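Serpin 2 (Anopheles gambiae, PDB 3PZF) inhibits serine proteases of the CLIPB group by trapping them covalently, and so restrains melanization in the mosquito hemolymph. Local coordinates at residues I55-D60 with T130-M135; L237-R240 with A245-F248. All blocks are in the same frame, centred on the assembly; numbering follows the deposited sequence.

Interaction 1: I55-D60 with T130-M135; sequences IYEASD and THYHAM
Tyr132 reaches across to Glu57 and donates its phenol hydrogen to the carboxylate, with OH 2.6 Å from OE2. The acceptor is the anti lone pair of OE2, the one facing away from OE1. OE2 lies at the edge of the Tyr132 ring, in its plane, while the carboxylate is turned 74° against that ring. The same oxygen is 3.3 Å from Tyr132 CE2, and CG of Glu57 packs at 3.8 Å from that carbon, so aliphatic and charged parts of the glutamate meet the same rim of the ring. Glu57 gets there by a sharp bend in mid-chain, its second torsion standing at -93°. One face of the Tyr132 ring carries CB of His131, 3.8 Å above the plane and offset toward the rim.

OE2 has a second partner, NE of Arg87 on helix 83-98, in a salt bridge; phenol and guanidinium together hold this buried oxygen and would be expected to favour the charged carboxylate. Thr86 and Arg87 of helix 83-98, Ile127 of its own helix and Thr53 and Leu54 of helix 45-58 also touch the tyrosine side chain. Next in the chain, His133, with a positive phi, is the first residue to leave helical geometry, and the chain goes on into strand 134-139.

Glu57 itself lies in the last turn of helix 45-58, just before Ser59 leaves helical geometry. The contact thus ties the last turn of helix 45-58 to the C-terminal part of helix 122-132, with a third helix supplying the countercharge, in the helical region packed over the edge of the large central sheet, sheet A, of the serpin fold.

Interaction 2: L237-R240 with A245-F248; sequences LPYR and AMYF
Leu237 and Met246 face each other as a hydrogen-bonded antiparallel pair. Leu237 N gives to Met246 O at 2.9 Å and Met246 N to Leu237 O at 2.8 Å, both nearly straight, though the second donor is tilted 32° from the carbonyl plane. Leu237 sends CD1 to CE2 of Phe248, 3.7 Å away, the two side chains crossing at about a right angle. The leucine methyl comes to the ring obliquely, and Leu285 of strand 277-295 packs against both residues.

On the other face of the sheet, Pro238 opposes Ala245 as a non-hydrogen-bonded pair, a position where the missing N-H of proline costs no bond between the two strands. The alanine methyl rests on the proline backbone, CB to Pro238 CA 3.8 Å. These pairs belong to the hairpin of strands 232-238 and 244-251, part of sheet B in the core of the serpin fold, where strand 374-380 flanks the second strand.

Beyond the paired residues the chain carries Tyr239, whose ring comes up against Ala245 and Met246 obliquely. Its CG stands beside the backbone N (chi1 -66°), which brings CD2 to 4.0 Å from Ala245 CA and CE2 to 4.0 Å from Met246 CB. Met246 leaves its backbone fully extended through CG and SD and bends only at the last torsion, carrying the methyl CE to 3.6 Å from Tyr239 OH; the thioether chain thus crosses the phenol at a slant. That hydroxyl is hydrogen-bonded to OG of Ser346, in the hinge region required for binding to the peptidase. Trp189 stacks on the Tyr239 ring and Phe185 meets it edge-to-face, which further restricts its rotation next to Ser346.

How the interactions relate
Both segments of interaction 1 come earlier in the sequence than those of interaction 2, and the two contacts lie on opposite sides of the molecular centre, about 30 Å apart between centres and about 20 Å between nearest atoms. They do not touch, but strands connect them: strand 134-139, which follows the tyrosine of interaction 1, pairs with 105-115, which pairs with 177-188, whose last residue, Leu188, hydrogen-bonds to Arg240 just past strand 232-238. Residues 345-346 of the hinge also pair with 177-188. Interaction 1 therefore belongs to the helical surroundings of sheet A at one edge, and interaction 2 to the sheet B core near the hinge, from which the reactive loop of serpins enters sheet A.

Interaction 1: I55-D60 with T130-M135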
loop_
_atom_site.group_PDB
_atom_site.type_symbol
_atom_site.label_atom_id
_atom_site.label_comp_id
_atom_site.label_asym_id
_atom_site.label_seq_id
_atom_site.Cartn_x
_atom_site.Cartn_y
_atom_site.Cartn_z
ATOM N N ILE A 55 0.297 3.697 -16.831
ATOM C CA ILE A 55 -0.049 2.878 -17.967
ATOM C C ILE A 55 -1.096 3.581 -18.810
ATOM O O ILE A 55 -1.020 3.553 -20.051
ATOM C CB ILE A 55 -0.539 1.487 -17.523
ATOM C CG1 ILE A 55 0.647 0.697 -16.952
ATOM C CG2 ILE A 55 -1.168 0.754 -18.699
ATOM C CD1 ILE A 55 0.267 -0.642 -16.261
ATOM N N TYR A 56 -2.054 4.233 -18.149
ATOM C CA TYR A 56 -3.020 5.095 -18.835
ATOM C C TYR A 56 -2.331 6.182 -19.667
ATOM O O TYR A 56 -2.659 6.370 -20.828
ATOM C CB TYR A 56 -3.984 5.709 -17.809
ATOM C CG TYR A 56 -5.127 6.500 -18.412
ATOM C CD1 TYR A 56 -6.207 5.854 -18.990
ATOM C CD2 TYR A 56 -5.131 7.885 -18.369
ATOM C CE1 TYR A 56 -7.272 6.584 -19.515
ATOM C CE2 TYR A 56 -6.184 8.620 -18.902
ATOM C CZ TYR A 56 -7.248 7.959 -19.468
ATOM O OH TYR A 56 -8.305 8.671 -19.997
ATOM N N GLU A 57 -1.352 6.868 -19.081
ATOM C CA GLU A 57 -0.601 7.916 -19.772
ATOM C C GLU A 57 0.150 7.361 -20.993
ATOM O O GLU A 57 0.311 8.067 -22.004
ATOM C CB GLU A 57 0.409 8.545 -18.795
ATOM C CG GLU A 57 -0.245 9.462 -17.727
ATOM C CD GLU A 57 -0.297 10.931 -18.141
ATOM O OE1 GLU A 57 -0.151 11.256 -19.372
ATOM O OE2 GLU A 57 -0.487 11.772 -17.226
ATOM N N ALA A 58 0.572 6.106 -20.905
ATOM C CA ALA A 58 1.357 5.488 -21.997
ATOM C C ALA A 58 0.470 5.016 -23.128
ATOM O O ALA A 58 0.940 4.771 -24.234
ATOM C CB ALA A 58 2.137 4.301 -21.472
ATOM N N SER A 59 -0.816 4.861 -22.846
ATOM C CA SER A 59 -1.745 4.347 -23.837
ATOM C C SER A 59 -2.311 5.413 -24.757
ATOM O O SER A 59 -2.618 6.538 -24.343
ATOM C CB SER A 59 -2.912 3.643 -23.157
ATOM O OG SER A 59 -3.968 3.487 -24.093
ATOM N N ASP A 60 -2.474 5.030 -26.015
ATOM C CA ASP A 60 -3.024 5.907 -27.037
ATOM C C ASP A 60 -4.410 6.388 -26.629
ATOM O O ASP A 60 -4.784 7.547 -26.838
ATOM C CB ASP A 60 -3.142 5.137 -28.348
ATOM C CG ASP A 60 -3.166 6.043 -29.544
ATOM O OD1 ASP A 60 -2.620 7.165 -29.439
ATOM O OD2 ASP A 60 -3.728 5.633 -30.583
ATOM N N THR A 130 8.013 14.014 -13.516
ATOM C CA THR A 130 7.475 15.253 -12.942
ATOM C C THR A 130 6.210 15.019 -12.121
ATOM O O THR A 130 6.124 15.463 -10.972
ATOM C CB THR A 130 7.183 16.300 -14.051
ATOM O OG1 THR A 130 8.424 16.706 -14.644
ATOM C CG2 THR A 130 6.475 17.517 -13.492
ATOM N N HIS A 131 5.233 14.325 -12.705
ATOM C CA HIS A 131 3.928 14.199 -12.068
ATOM C C HIS A 131 3.781 12.924 -11.231
ATOM O O HIS A 131 3.022 12.915 -10.281
ATOM C CB HIS A 131 2.816 14.228 -13.115
ATOM C CG HIS A 131 2.854 15.430 -14.010
ATOM N ND1 HIS A 131 2.283 16.635 -13.660
ATOM C CD2 HIS A 131 3.384 15.607 -15.245
ATOM C CE1 HIS A 131 2.459 17.503 -14.641
ATOM N NE2 HIS A 131 3.127 16.905 -15.616
ATOM N N TYR A 132 4.484 11.857 -11.595
ATOM C CA TYR A 132 4.250 10.552 -10.955
ATOM C C TYR A 132 5.472 10.049 -10.221
ATOM O O TYR A 132 5.458 8.962 -9.645
ATOM C CB TYR A 132 3.786 9.531 -12.003
ATOM C CG TYR A 132 2.537 9.999 -12.734
ATOM C CD1 TYR A 132 1.292 9.978 -12.097
ATOM C CD2 TYR A 132 2.598 10.489 -14.037
ATOM C CE1 TYR A 132 0.142 10.412 -12.743
ATOM C CE2 TYR A 132 1.461 10.925 -14.689
ATOM C CZ TYR A 132 0.240 10.888 -14.047
ATOM O OH TYR A 132 -0.887 11.329 -14.705
ATOM N N HIS A 133 6.529 10.847 -10.237
ATOM C CA HIS A 133 7.758 10.501 -9.546
ATOM C C HIS A 133 8.175 9.066 -9.857
ATOM O O HIS A 133 8.551 8.295 -8.968
ATOM C CB HIS A 133 7.583 10.781 -8.056
ATOM C CG HIS A 133 7.341 12.234 -7.787
ATOM N ND1 HIS A 133 8.325 13.187 -7.943
ATOM C CD2 HIS A 133 6.212 12.911 -7.465
ATOM C CE1 HIS A 133 7.826 14.382 -7.678
ATOM N NE2 HIS A 133 6.544 14.241 -7.388
ATOM N N ALA A 134 8.084 8.752 -11.145
ATOM C CA ALA A 134 8.455 7.457 -11.713
ATOM C C ALA A 134 9.531 7.632 -12.785
ATOM O O ALA A 134 9.653 8.707 -13.392
ATOM C CB ALA A 134 7.225 6.808 -12.326
ATOM N N MET A 135 10.299 6.574 -13.045
ATOM C CA MET A 135 11.358 6.648 -14.049
ATOM C C MET A 135 11.325 5.419 -14.953
ATOM O O MET A 135 10.574 4.476 -14.693
ATOM C CB MET A 135 12.718 6.775 -13.367
ATOM C CG MET A 135 12.890 8.096 -12.634
ATOM S SD MET A 135 14.562 8.393 -12.019
ATOM C CE MET A 135 14.309 8.213 -10.246
#

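Interaction 2: L237-R240 with A245-F248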
loop_
_atom_site.group_PDB
_atom_site.type_symbol
_atom_site.label_atom_id
_atom_site.label_comp_id
_atom_site.label_asym_id
_atom_site.label_seq_id
_atom_site.Cartn_x
_atom_site.Cartn_y
_atom_site.Cartn_z
ATOM N N LEU A 237 -3.785 5.148 15.714
ATOM C CA LEU A 237 -2.521 5.566 16.331
ATOM C C LEU A 237 -1.790 6.492 15.366
ATOM O O LEU A 237 -1.335 6.047 14.304
ATOM C CB LEU A 237 -1.602 4.363 16.626
ATOM C CG LEU A 237 -2.206 3.315 17.561
ATOM C CD1 LEU A 237 -1.098 2.250 17.882
ATOM C CD2 LEU A 237 -2.793 3.954 18.842
ATOM N N PRO A 238 -1.688 7.771 15.721
ATOM C CA PRO A 238 -1.042 8.768 14.864
ATOM C C PRO A 238 0.480 8.675 14.898
ATOM O O PRO A 238 1.041 8.294 15.919
ATOM C CB PRO A 238 -1.483 10.088 15.496
ATOM C CG PRO A 238 -1.713 9.739 16.950
ATOM C CD PRO A 238 -2.335 8.395 16.894
ATOM N N TYR A 239 1.130 9.034 13.792
ATOM C CA TYR A 239 2.571 9.240 13.781
ATOM C C TYR A 239 2.911 10.725 13.907
ATOM O O TYR A 239 2.116 11.575 13.516
ATOM C CB TYR A 239 3.168 8.728 12.461
ATOM C CG TYR A 239 3.089 7.237 12.238
ATOM C CD1 TYR A 239 4.055 6.377 12.764
ATOM C CD2 TYR A 239 2.079 6.694 11.459
ATOM C CE1 TYR A 239 3.998 5.009 12.530
ATOM C CE2 TYR A 239 2.024 5.325 11.212
ATOM C CZ TYR A 239 2.978 4.494 11.754
ATOM O OH TYR A 239 2.922 3.134 11.512
ATOM N N ARG A 240 4.107 11.047 14.396
ATOM C CA ARG A 240 4.551 12.439 14.451
ATOM C C ARG A 240 4.648 13.008 13.041
ATOM O O ARG A 240 5.004 12.300 12.104
ATOM C CB ARG A 240 5.911 12.548 15.142
ATOM C CG ARG A 240 5.892 12.040 16.581
ATOM C CD ARG A 240 7.117 12.444 17.367
ATOM N NE ARG A 240 7.028 11.881 18.715
ATOM C CZ ARG A 240 6.368 12.442 19.729
ATOM N NH1 ARG A 240 5.747 13.610 19.567
ATOM N NH2 ARG A 240 6.336 11.835 20.913
ATOM N N ALA A 245 -1.314 8.463 9.996
ATOM C CA ALA A 245 -1.762 7.659 11.152
ATOM C C ALA A 245 -1.979 6.222 10.730
ATOM O O ALA A 245 -2.237 5.978 9.570
ATOM C CB ALA A 245 -3.075 8.261 11.711
ATOM N N MET A 246 -1.824 5.253 11.640
ATOM C CA MET A 246 -2.167 3.875 11.319
ATOM C C MET A 246 -3.500 3.553 11.951
ATOM O O MET A 246 -3.705 3.778 13.144
ATOM C CB MET A 246 -1.113 2.861 11.807
ATOM C CG MET A 246 -1.492 1.411 11.452
ATOM S SD MET A 246 -0.163 0.182 11.791
ATOM C CE MET A 246 0.937 0.371 10.393
ATOM N N TYR A 247 -4.407 3.000 11.155
ATOM C CA TYR A 247 -5.680 2.531 11.693
ATOM C C TYR A 247 -5.685 1.020 11.800
ATOM O O TYR A 247 -5.070 0.339 10.974
ATOM C CB TYR A 247 -6.823 2.946 10.777
ATOM C CG TYR A 247 -7.282 4.381 10.910
ATOM C CD1 TYR A 247 -6.675 5.398 10.169
ATOM C CD2 TYR A 247 -8.349 4.728 11.765
ATOM C CE1 TYR A 247 -7.115 6.735 10.280
ATOM C CE2 TYR A 247 -8.791 6.053 11.857
ATOM C CZ TYR A 247 -8.168 7.046 11.126
ATOM O OH TYR A 247 -8.661 8.357 11.242
ATOM N N PHE A 248 -6.343 0.494 12.844
ATOM C CA PHE A 248 -6.452 -0.947 13.061
ATOM C C PHE A 248 -7.925 -1.288 13.105
ATOM O O PHE A 248 -8.677 -0.627 13.821
ATOM C CB PHE A 248 -5.813 -1.346 14.411
ATOM C CG PHE A 248 -4.350 -0.986 14.513
ATOM C CD1 PHE A 248 -3.371 -1.929 14.237
ATOM C CD2 PHE A 248 -3.957 0.318 14.819
ATOM C CE1 PHE A 248 -2.029 -1.588 14.295
ATOM C CE2 PHE A 248 -2.606 0.657 14.879
ATOM C CZ PHE A 248 -1.642 -0.306 14.631
#